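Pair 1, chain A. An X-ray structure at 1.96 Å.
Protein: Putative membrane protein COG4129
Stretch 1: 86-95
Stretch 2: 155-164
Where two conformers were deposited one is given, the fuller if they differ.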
# COMPACT_ATOMS: atom_id res chain seq x y z
N ASP A 86 -4.88 -6.14 -3.03
CA ASP A 86 -5.04 -4.78 -2.52
C ASP A 86 -4.21 -3.73 -3.32
O ASP A 86 -4.69 -2.63 -3.58
CB ASP A 86 -4.68 -4.70 -1.02
CG ASP A 86 -5.70 -5.41 -0.12
OD1 ASP A 86 -6.75 -5.87 -0.63
OD2 ASP A 86 -5.44 -5.57 1.09
N ILE A 87 -2.97 -4.08 -3.65
CA ILE A 87 -2.07 -3.15 -4.37
C ILE A 87 -2.60 -2.94 -5.79
O ILE A 87 -2.54 -1.82 -6.32
CB ILE A 87 -0.63 -3.69 -4.41
CG1 ILE A 87 0.05 -3.58 -3.03
CG2 ILE A 87 0.27 -2.96 -5.48
CD1 ILE A 87 1.32 -4.46 -2.93
N LEU A 88 -3.12 -4.00 -6.40
CA LEU A 88 -3.82 -3.87 -7.69
C LEU A 88 -4.97 -2.87 -7.62
O LEU A 88 -5.10 -1.99 -8.49
CB LEU A 88 -4.35 -5.23 -8.20
CG LEU A 88 -3.29 -6.28 -8.62
CD1 LEU A 88 -3.94 -7.68 -8.81
CD2 LEU A 88 -2.55 -5.83 -9.90
N GLU A 89 -5.80 -3.01 -6.59
CA GLU A 89 -6.88 -2.03 -6.39
C GLU A 89 -6.35 -0.60 -6.19
O GLU A 89 -6.92 0.34 -6.72
CB GLU A 89 -7.75 -2.44 -5.20
CG GLU A 89 -8.54 -3.67 -5.52
CD GLU A 89 -9.51 -4.02 -4.40
OE1 GLU A 89 -9.08 -4.23 -3.25
OE2 GLU A 89 -10.69 -4.06 -4.66
N ASN A 90 -5.26 -0.45 -5.42
CA ASN A 90 -4.62 0.86 -5.26
C ASN A 90 -4.12 1.44 -6.60
O ASN A 90 -4.33 2.61 -6.88
CB ASN A 90 -3.47 0.80 -4.26
CG ASN A 90 -3.90 0.39 -2.87
OD1 ASN A 90 -5.10 0.41 -2.52
ND2 ASN A 90 -2.92 0.04 -2.04
N LEU A 91 -3.44 0.61 -7.40
CA LEU A 91 -2.98 1.05 -8.71
C LEU A 91 -4.17 1.48 -9.56
O LEU A 91 -4.17 2.59 -10.09
CB LEU A 91 -2.20 -0.06 -9.40
CG LEU A 91 -0.84 -0.30 -8.73
CD1 LEU A 91 -0.33 -1.68 -9.10
CD2 LEU A 91 0.15 0.78 -9.13
N TYR A 92 -5.18 0.62 -9.66
CA TYR A 92 -6.38 0.94 -10.46
C TYR A 92 -6.96 2.31 -10.09
O TYR A 92 -7.28 3.11 -10.99
CB TYR A 92 -7.47 -0.14 -10.32
CG TYR A 92 -8.76 0.23 -11.07
CD1 TYR A 92 -8.85 0.05 -12.46
CD2 TYR A 92 -9.87 0.72 -10.40
CE1 TYR A 92 -10.05 0.36 -13.17
CE2 TYR A 92 -11.07 1.04 -11.10
CZ TYR A 92 -11.13 0.86 -12.48
OH TYR A 92 -12.26 1.16 -13.18
N SER A 93 -7.16 2.56 -8.79
CA SER A 93 -7.66 3.86 -8.34
C SER A 93 -6.78 4.98 -8.90
O SER A 93 -7.29 5.95 -9.47
CB SER A 93 -7.74 3.91 -6.80
OG SER A 93 -8.20 5.15 -6.34
N TYR A 94 -5.46 4.82 -8.78
CA TYR A 94 -4.55 5.87 -9.23
C TYR A 94 -4.61 6.07 -10.75
O TYR A 94 -4.79 7.18 -11.22
CB TYR A 94 -3.09 5.55 -8.85
CG TYR A 94 -2.80 5.64 -7.36
CD1 TYR A 94 -3.46 6.54 -6.54
CD2 TYR A 94 -1.82 4.82 -6.80
CE1 TYR A 94 -3.16 6.61 -5.16
CE2 TYR A 94 -1.52 4.86 -5.45
CZ TYR A 94 -2.17 5.76 -4.64
OH TYR A 94 -1.82 5.79 -3.31
N VAL A 95 -4.50 4.98 -11.52
CA VAL A 95 -4.46 5.12 -12.99
C VAL A 95 -5.79 5.62 -13.52
O VAL A 95 -5.81 6.34 -14.52
CB VAL A 95 -4.04 3.81 -13.69
CG1 VAL A 95 -2.60 3.44 -13.29
CG2 VAL A 95 -5.00 2.70 -13.34
N ALA A 155 2.22 13.37 -9.96
CA ALA A 155 2.05 12.78 -8.64
C ALA A 155 1.35 11.44 -8.70
O ALA A 155 1.76 10.53 -7.99
CB ALA A 155 1.33 13.76 -7.67
N ILE A 156 0.32 11.29 -9.53
CA ILE A 156 -0.34 9.98 -9.68
C ILE A 156 0.66 8.92 -10.15
O ILE A 156 0.66 7.78 -9.66
CB ILE A 156 -1.50 10.01 -10.70
CG1 ILE A 156 -2.68 10.77 -10.13
CG2 ILE A 156 -1.95 8.63 -11.06
CD1 ILE A 156 -3.73 11.09 -11.20
N LEU A 157 1.50 9.29 -11.10
CA LEU A 157 2.46 8.35 -11.66
C LEU A 157 3.46 7.98 -10.58
O LEU A 157 3.89 6.85 -10.51
CB LEU A 157 3.18 8.96 -12.89
CG LEU A 157 2.33 9.30 -14.13
CD1 LEU A 157 3.13 10.03 -15.28
CD2 LEU A 157 1.69 8.04 -14.69
N PHE A 158 3.84 8.92 -9.74
CA PHE A 158 4.81 8.60 -8.69
C PHE A 158 4.21 7.69 -7.60
O PHE A 158 4.91 6.83 -7.04
CB PHE A 158 5.39 9.87 -8.06
CG PHE A 158 6.67 9.63 -7.33
CD1 PHE A 158 7.88 9.57 -8.02
CD2 PHE A 158 6.68 9.45 -5.96
CE1 PHE A 158 9.06 9.33 -7.36
CE2 PHE A 158 7.87 9.21 -5.29
CZ PHE A 158 9.06 9.16 -5.99
N LEU A 159 2.92 7.87 -7.32
CA LEU A 159 2.21 6.99 -6.36
C LEU A 159 2.11 5.56 -6.88
O LEU A 159 2.13 4.59 -6.07
CB LEU A 159 0.82 7.53 -6.01
CG LEU A 159 0.71 8.84 -5.21
CD1 LEU A 159 -0.57 9.57 -5.56
CD2 LEU A 159 0.83 8.59 -3.75
N CYS A 160 1.98 5.44 -8.20
CA CYS A 160 2.06 4.11 -8.86
C CYS A 160 3.39 3.38 -8.58
O CYS A 160 3.39 2.19 -8.27
CB CYS A 160 1.83 4.24 -10.35
SG CYS A 160 0.10 4.60 -10.70
N LEU A 161 4.51 4.11 -8.67
CA LEU A 161 5.83 3.53 -8.39
C LEU A 161 5.93 3.04 -6.95
O LEU A 161 6.54 1.97 -6.69
CB LEU A 161 6.96 4.53 -8.69
CG LEU A 161 7.00 5.05 -10.13
CD1 LEU A 161 8.24 5.90 -10.35
CD2 LEU A 161 6.97 3.89 -11.09
N THR A 162 5.32 3.78 -6.02
CA THR A 162 5.28 3.34 -4.63
C THR A 162 4.60 1.99 -4.50
O THR A 162 5.12 1.09 -3.84
CB THR A 162 4.60 4.39 -3.71
OG1 THR A 162 5.40 5.59 -3.74
CG2 THR A 162 4.56 3.89 -2.33
N GLU A 163 3.44 1.85 -5.12
CA GLU A 163 2.68 0.59 -5.06
C GLU A 163 3.46 -0.54 -5.75
O GLU A 163 3.57 -1.66 -5.22
CB GLU A 163 1.30 0.76 -5.71
CG GLU A 163 0.39 1.73 -4.94
CD GLU A 163 0.12 1.31 -3.49
OE1 GLU A 163 -0.06 0.10 -3.19
OE2 GLU A 163 0.09 2.20 -2.63
N LEU A 164 4.07 -0.22 -6.88
CA LEU A 164 4.84 -1.21 -7.62
C LEU A 164 6.04 -1.74 -6.85
O LEU A 164 6.43 -2.89 -7.05
CB LEU A 164 5.27 -0.68 -8.99
CG LEU A 164 4.15 -0.58 -10.04
CD1 LEU A 164 4.80 0.09 -11.30
CD2 LEU A 164 3.60 -1.99 -10.43
O HOH W 1 0.67 4.75 -2.82

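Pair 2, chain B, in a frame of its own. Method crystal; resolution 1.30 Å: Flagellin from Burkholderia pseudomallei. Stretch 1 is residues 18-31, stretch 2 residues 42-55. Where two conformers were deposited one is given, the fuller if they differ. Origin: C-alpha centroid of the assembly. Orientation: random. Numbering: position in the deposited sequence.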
# COMPACT_ATOMS: atom_id res chain seq x y z
N ASN B 18 -1.72 6.12 -16.18
CA ASN B 18 -2.22 7.50 -16.13
C ASN B 18 -3.28 7.66 -15.02
O ASN B 18 -3.24 8.63 -14.25
CB ASN B 18 -2.78 7.95 -17.50
CG ASN B 18 -1.71 8.49 -18.48
OD1 ASN B 18 -1.43 9.68 -18.48
ND2 ASN B 18 -1.20 7.64 -19.35
N SER B 19 -4.23 6.73 -14.94
CA SER B 19 -5.32 6.85 -13.95
C SER B 19 -4.83 6.61 -12.53
O SER B 19 -5.28 7.29 -11.60
CB SER B 19 -6.50 5.93 -14.27
OG SER B 19 -7.31 6.48 -15.31
N LEU B 20 -3.91 5.67 -12.35
CA LEU B 20 -3.35 5.41 -11.01
C LEU B 20 -2.50 6.59 -10.54
O LEU B 20 -2.64 7.01 -9.38
CB LEU B 20 -2.55 4.11 -11.01
CG LEU B 20 -3.34 2.84 -11.33
CD1 LEU B 20 -2.40 1.66 -11.53
CD2 LEU B 20 -4.41 2.48 -10.31
N GLN B 21 -1.66 7.14 -11.42
CA GLN B 21 -0.84 8.33 -11.11
C GLN B 21 -1.75 9.52 -10.75
O GLN B 21 -1.40 10.33 -9.89
CB GLN B 21 0.16 8.69 -12.24
CG GLN B 21 1.32 7.69 -12.32
CD GLN B 21 2.39 7.90 -13.41
OE1 GLN B 21 2.19 8.60 -14.41
NE2 GLN B 21 3.53 7.24 -13.23
N ARG B 22 -2.93 9.60 -11.37
CA ARG B 22 -3.89 10.67 -11.08
C ARG B 22 -4.47 10.49 -9.69
O ARG B 22 -4.58 11.46 -8.93
CB ARG B 22 -5.00 10.70 -12.14
CG ARG B 22 -6.02 11.80 -11.92
CD ARG B 22 -5.47 13.19 -12.21
NE ARG B 22 -6.50 14.21 -12.00
CZ ARG B 22 -7.51 14.44 -12.84
NH1 ARG B 22 -7.62 13.78 -13.98
NH2 ARG B 22 -8.41 15.36 -12.55
N ILE B 23 -4.86 9.27 -9.32
CA ILE B 23 -5.40 9.02 -7.99
C ILE B 23 -4.34 9.40 -6.93
O ILE B 23 -4.70 9.99 -5.88
CB ILE B 23 -5.91 7.56 -7.81
CG1 ILE B 23 -7.09 7.31 -8.76
CG2 ILE B 23 -6.31 7.32 -6.36
CD1 ILE B 23 -7.54 5.86 -8.85
N ARG B 24 -3.06 9.11 -7.19
CA ARG B 24 -1.96 9.50 -6.27
C ARG B 24 -1.96 11.00 -6.01
O ARG B 24 -1.88 11.44 -4.86
CB ARG B 24 -0.57 9.07 -6.79
CG ARG B 24 0.61 9.75 -6.08
CD ARG B 24 1.96 9.33 -6.67
NE ARG B 24 2.27 7.92 -6.43
CZ ARG B 24 2.99 7.15 -7.25
NH1 ARG B 24 3.49 7.63 -8.38
NH2 ARG B 24 3.21 5.89 -6.92
N GLN B 25 -2.00 11.79 -7.08
CA GLN B 25 -1.96 13.24 -6.91
C GLN B 25 -3.20 13.72 -6.15
O GLN B 25 -3.09 14.61 -5.30
CB GLN B 25 -1.84 14.00 -8.24
CG GLN B 25 -0.87 13.45 -9.27
CD GLN B 25 0.50 13.04 -8.74
OE1 GLN B 25 1.07 13.66 -7.83
NE2 GLN B 25 1.06 12.00 -9.36
N LEU B 26 -4.37 13.15 -6.42
CA LEU B 26 -5.58 13.55 -5.69
C LEU B 26 -5.47 13.21 -4.20
O LEU B 26 -5.87 14.00 -3.34
CB LEU B 26 -6.81 12.88 -6.31
CG LEU B 26 -7.15 13.36 -7.73
CD1 LEU B 26 -8.04 12.32 -8.42
CD2 LEU B 26 -7.81 14.73 -7.75
N ALA B 27 -4.96 12.02 -3.90
CA ALA B 27 -4.75 11.63 -2.51
C ALA B 27 -3.78 12.57 -1.78
O ALA B 27 -3.99 12.90 -0.61
CB ALA B 27 -4.26 10.20 -2.45
N VAL B 28 -2.69 12.96 -2.46
CA VAL B 28 -1.75 13.94 -1.90
C VAL B 28 -2.49 15.24 -1.60
O VAL B 28 -2.38 15.80 -0.51
CB VAL B 28 -0.54 14.18 -2.83
CG1 VAL B 28 0.30 15.36 -2.36
CG2 VAL B 28 0.31 12.92 -2.89
N GLN B 29 -3.27 15.72 -2.57
CA GLN B 29 -4.05 16.95 -2.39
C GLN B 29 -5.00 16.86 -1.19
O GLN B 29 -5.17 17.82 -0.44
CB GLN B 29 -4.85 17.26 -3.66
CG GLN B 29 -5.39 18.68 -3.68
CD GLN B 29 -6.17 19.06 -4.94
OE1 GLN B 29 -6.84 20.10 -4.95
NE2 GLN B 29 -6.11 18.24 -5.99
N ALA B 30 -5.61 15.69 -1.01
CA ALA B 30 -6.60 15.50 0.04
C ALA B 30 -5.98 15.35 1.42
O ALA B 30 -6.67 15.44 2.42
CB ALA B 30 -7.45 14.28 -0.26
N SER B 31 -4.68 15.11 1.49
CA SER B 31 -4.06 14.81 2.77
C SER B 31 -3.19 15.95 3.31
O SER B 31 -2.62 15.83 4.40
CB SER B 31 -3.26 13.52 2.66
OG SER B 31 -2.15 13.70 1.80
N ALA B 42 -15.55 16.75 -3.54
CA ALA B 42 -15.07 17.02 -4.90
C ALA B 42 -13.83 16.18 -5.22
O ALA B 42 -13.74 15.62 -6.31
CB ALA B 42 -14.75 18.48 -5.08
N LEU B 43 -12.89 16.09 -4.28
CA LEU B 43 -11.70 15.26 -4.48
C LEU B 43 -12.07 13.79 -4.65
O LEU B 43 -11.54 13.10 -5.54
CB LEU B 43 -10.69 15.47 -3.35
CG LEU B 43 -10.01 16.84 -3.39
CD1 LEU B 43 -9.33 17.16 -2.07
CD2 LEU B 43 -9.03 16.95 -4.55
N GLN B 44 -13.00 13.29 -3.85
CA GLN B 44 -13.39 11.90 -3.96
C GLN B 44 -14.14 11.61 -5.27
O GLN B 44 -13.99 10.53 -5.84
CB GLN B 44 -14.17 11.41 -2.74
CG GLN B 44 -14.68 9.98 -2.84
CD GLN B 44 -13.59 8.93 -3.07
OE1 GLN B 44 -12.42 9.16 -2.79
NE2 GLN B 44 -13.99 7.77 -3.55
N GLN B 45 -14.95 12.56 -5.73
CA GLN B 45 -15.57 12.42 -7.05
C GLN B 45 -14.50 12.22 -8.13
O GLN B 45 -14.68 11.39 -9.04
CB GLN B 45 -16.43 13.65 -7.38
CG GLN B 45 -17.06 13.59 -8.76
CD GLN B 45 -17.95 14.78 -9.04
OE1 GLN B 45 -18.88 15.05 -8.29
NE2 GLN B 45 -17.67 15.51 -10.13
N GLU B 46 -13.41 12.98 -8.07
CA GLU B 46 -12.34 12.82 -9.05
C GLU B 46 -11.72 11.41 -8.97
O GLU B 46 -11.44 10.79 -9.99
CB GLU B 46 -11.25 13.90 -8.91
CG GLU B 46 -11.72 15.32 -9.18
CD GLU B 46 -12.29 15.53 -10.59
OE1 GLU B 46 -11.75 14.99 -11.59
OE2 GLU B 46 -13.26 16.31 -10.71
N VAL B 47 -11.56 10.89 -7.75
CA VAL B 47 -11.07 9.53 -7.58
C VAL B 47 -12.05 8.54 -8.18
O VAL B 47 -11.64 7.64 -8.90
CB VAL B 47 -10.78 9.20 -6.09
CG1 VAL B 47 -10.52 7.72 -5.89
CG2 VAL B 47 -9.59 10.02 -5.61
N ALA B 48 -13.34 8.72 -7.93
CA ALA B 48 -14.35 7.82 -8.48
C ALA B 48 -14.30 7.81 -10.01
O ALA B 48 -14.46 6.75 -10.64
CB ALA B 48 -15.73 8.24 -8.01
N GLN B 49 -14.10 8.98 -10.63
CA GLN B 49 -13.97 9.03 -12.09
C GLN B 49 -12.79 8.18 -12.56
O GLN B 49 -12.87 7.50 -13.59
CB GLN B 49 -13.76 10.47 -12.59
CG GLN B 49 -14.92 11.43 -12.44
CD GLN B 49 -16.09 11.03 -13.29
OE1 GLN B 49 -16.17 11.31 -14.51
NE2 GLN B 49 -17.02 10.36 -12.67
N GLN B 50 -11.68 8.24 -11.83
CA GLN B 50 -10.50 7.46 -12.21
C GLN B 50 -10.72 5.97 -12.01
O GLN B 50 -10.26 5.16 -12.82
CB GLN B 50 -9.24 7.94 -11.50
CG GLN B 50 -8.84 9.37 -11.84
CD GLN B 50 -8.69 9.59 -13.33
OE1 GLN B 50 -8.05 8.78 -14.02
NE2 GLN B 50 -9.25 10.68 -13.83
N ILE B 51 -11.41 5.59 -10.93
CA ILE B 51 -11.73 4.20 -10.70
C ILE B 51 -12.60 3.67 -11.86
O ILE B 51 -12.39 2.55 -12.34
CB ILE B 51 -12.41 3.99 -9.33
CG1 ILE B 51 -11.43 4.29 -8.19
CG2 ILE B 51 -12.85 2.54 -9.19
CD1 ILE B 51 -12.07 4.38 -6.82
N SER B 52 -13.55 4.48 -12.32
CA SER B 52 -14.38 4.10 -13.46
C SER B 52 -13.53 3.87 -14.72
O SER B 52 -13.76 2.92 -15.48
CB SER B 52 -15.46 5.16 -13.74
OG SER B 52 -16.40 5.25 -12.67
N GLU B 53 -12.53 4.72 -14.94
CA GLU B 53 -11.64 4.55 -16.07
C GLU B 53 -10.78 3.29 -15.93
O GLU B 53 -10.61 2.58 -16.92
CB GLU B 53 -10.81 5.83 -16.29
CG GLU B 53 -9.87 5.81 -17.49
CD GLU B 53 -10.54 5.76 -18.85
OE1 GLU B 53 -11.77 5.76 -19.00
OE2 GLU B 53 -9.77 5.73 -19.81
N VAL B 54 -10.29 2.99 -14.72
CA VAL B 54 -9.59 1.73 -14.47
C VAL B 54 -10.47 0.54 -14.87
O VAL B 54 -10.03 -0.37 -15.58
CB VAL B 54 -9.16 1.62 -12.99
CG1 VAL B 54 -8.68 0.22 -12.65
CG2 VAL B 54 -8.08 2.64 -12.67
N ASN B 55 -11.73 0.54 -14.42
CA ASN B 55 -12.64 -0.55 -14.75
C ASN B 55 -12.97 -0.61 -16.24
O ASN B 55 -13.17 -1.72 -16.76
CB ASN B 55 -13.93 -0.50 -13.91
CG ASN B 55 -13.70 -0.88 -12.46
OD1 ASN B 55 -14.27 -0.26 -11.54
ND2 ASN B 55 -12.92 -1.89 -12.24

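Both pairs are two helices packed antiparallel. The angle between their N-to-C directions is 171° in pair 1 and 163° in pair 2, and the axes approach to 9.4 and 9.3 Å. Superposing N, CA and C of 14 central residues gives an RMSD of 0.3 Å, so differences in packing near the centre must come from side chains rather than from backbone placement. The register agrees as well: L91(A) CA lies 5.9 Å from C160(A) CA, and at the matching positions I23(B) CA lies 5.7 Å from V47(B) CA.

The closest side-chain match is E163(A) with Q50(B), whose side-chain centres fall 0.2 Å apart. Both have chi1 and chi2 in m, and chi3 is -39° and -47°. This shared fold of the chain serves different polar partners. In pair 1 the carboxylate accepts a nearly linear hydrogen bond, N90(A) ND2 to E163(A) OE1, 3.1 Å at 175°. In pair 2 the amide oxygen accepts from a position one turn earlier on the facing helix: S19(B) OG donates to Q50(B) OE1 at 2.7 Å. S19(B) matches I87(A), which offers no donor from its side chain and instead packs its CG1 3.7 Å from E163(A) OE1. R22(B), at the place of N90(A), reaches further along a longer chain and forms a salt bridge, R22(B) NH2 to E46(B) OE1, at 3.5 Å.

Y94(A) and L26(B) solve the next site differently. The tyrosine sits as a knob among I156(A), L159(A), C160(A) and E163(A). L159(A) CB lies 3.8 Å from the ring centroid and 19° off the normal, a CH-pi contact over one face, while E163(A) CG approaches the ring edge, 3.7 Å from Y94(A) CE2. The hydroxyl extends the contact through a water, which accepts from Y94(A) OH at 2.7 Å and donates to E163(A) OE2 at 2.6 Å. L26(B) packs on the matching surface with an aliphatic side chain: its CD1 is 3.6 Å from E46(B) CB, the counterpart of L159(A), and its CD2 is 4.1 Å from L43(B) CD2.

Between these sites the apolar packing is conserved in kind. L91(A) CD2 lies 4.0 Å from C160(A) CB, and L91(A) CD1 4.2 Å from L164(A) CD2; correspondingly, I23(B) CG2 lies 4.3 Å from V47(B) CG1, and I23(B) CD1 4.2 Å from I51(B) CG1. One backbone frame thus accommodates either an aromatic knob with a water link or a leucine flanked by a salt bridge.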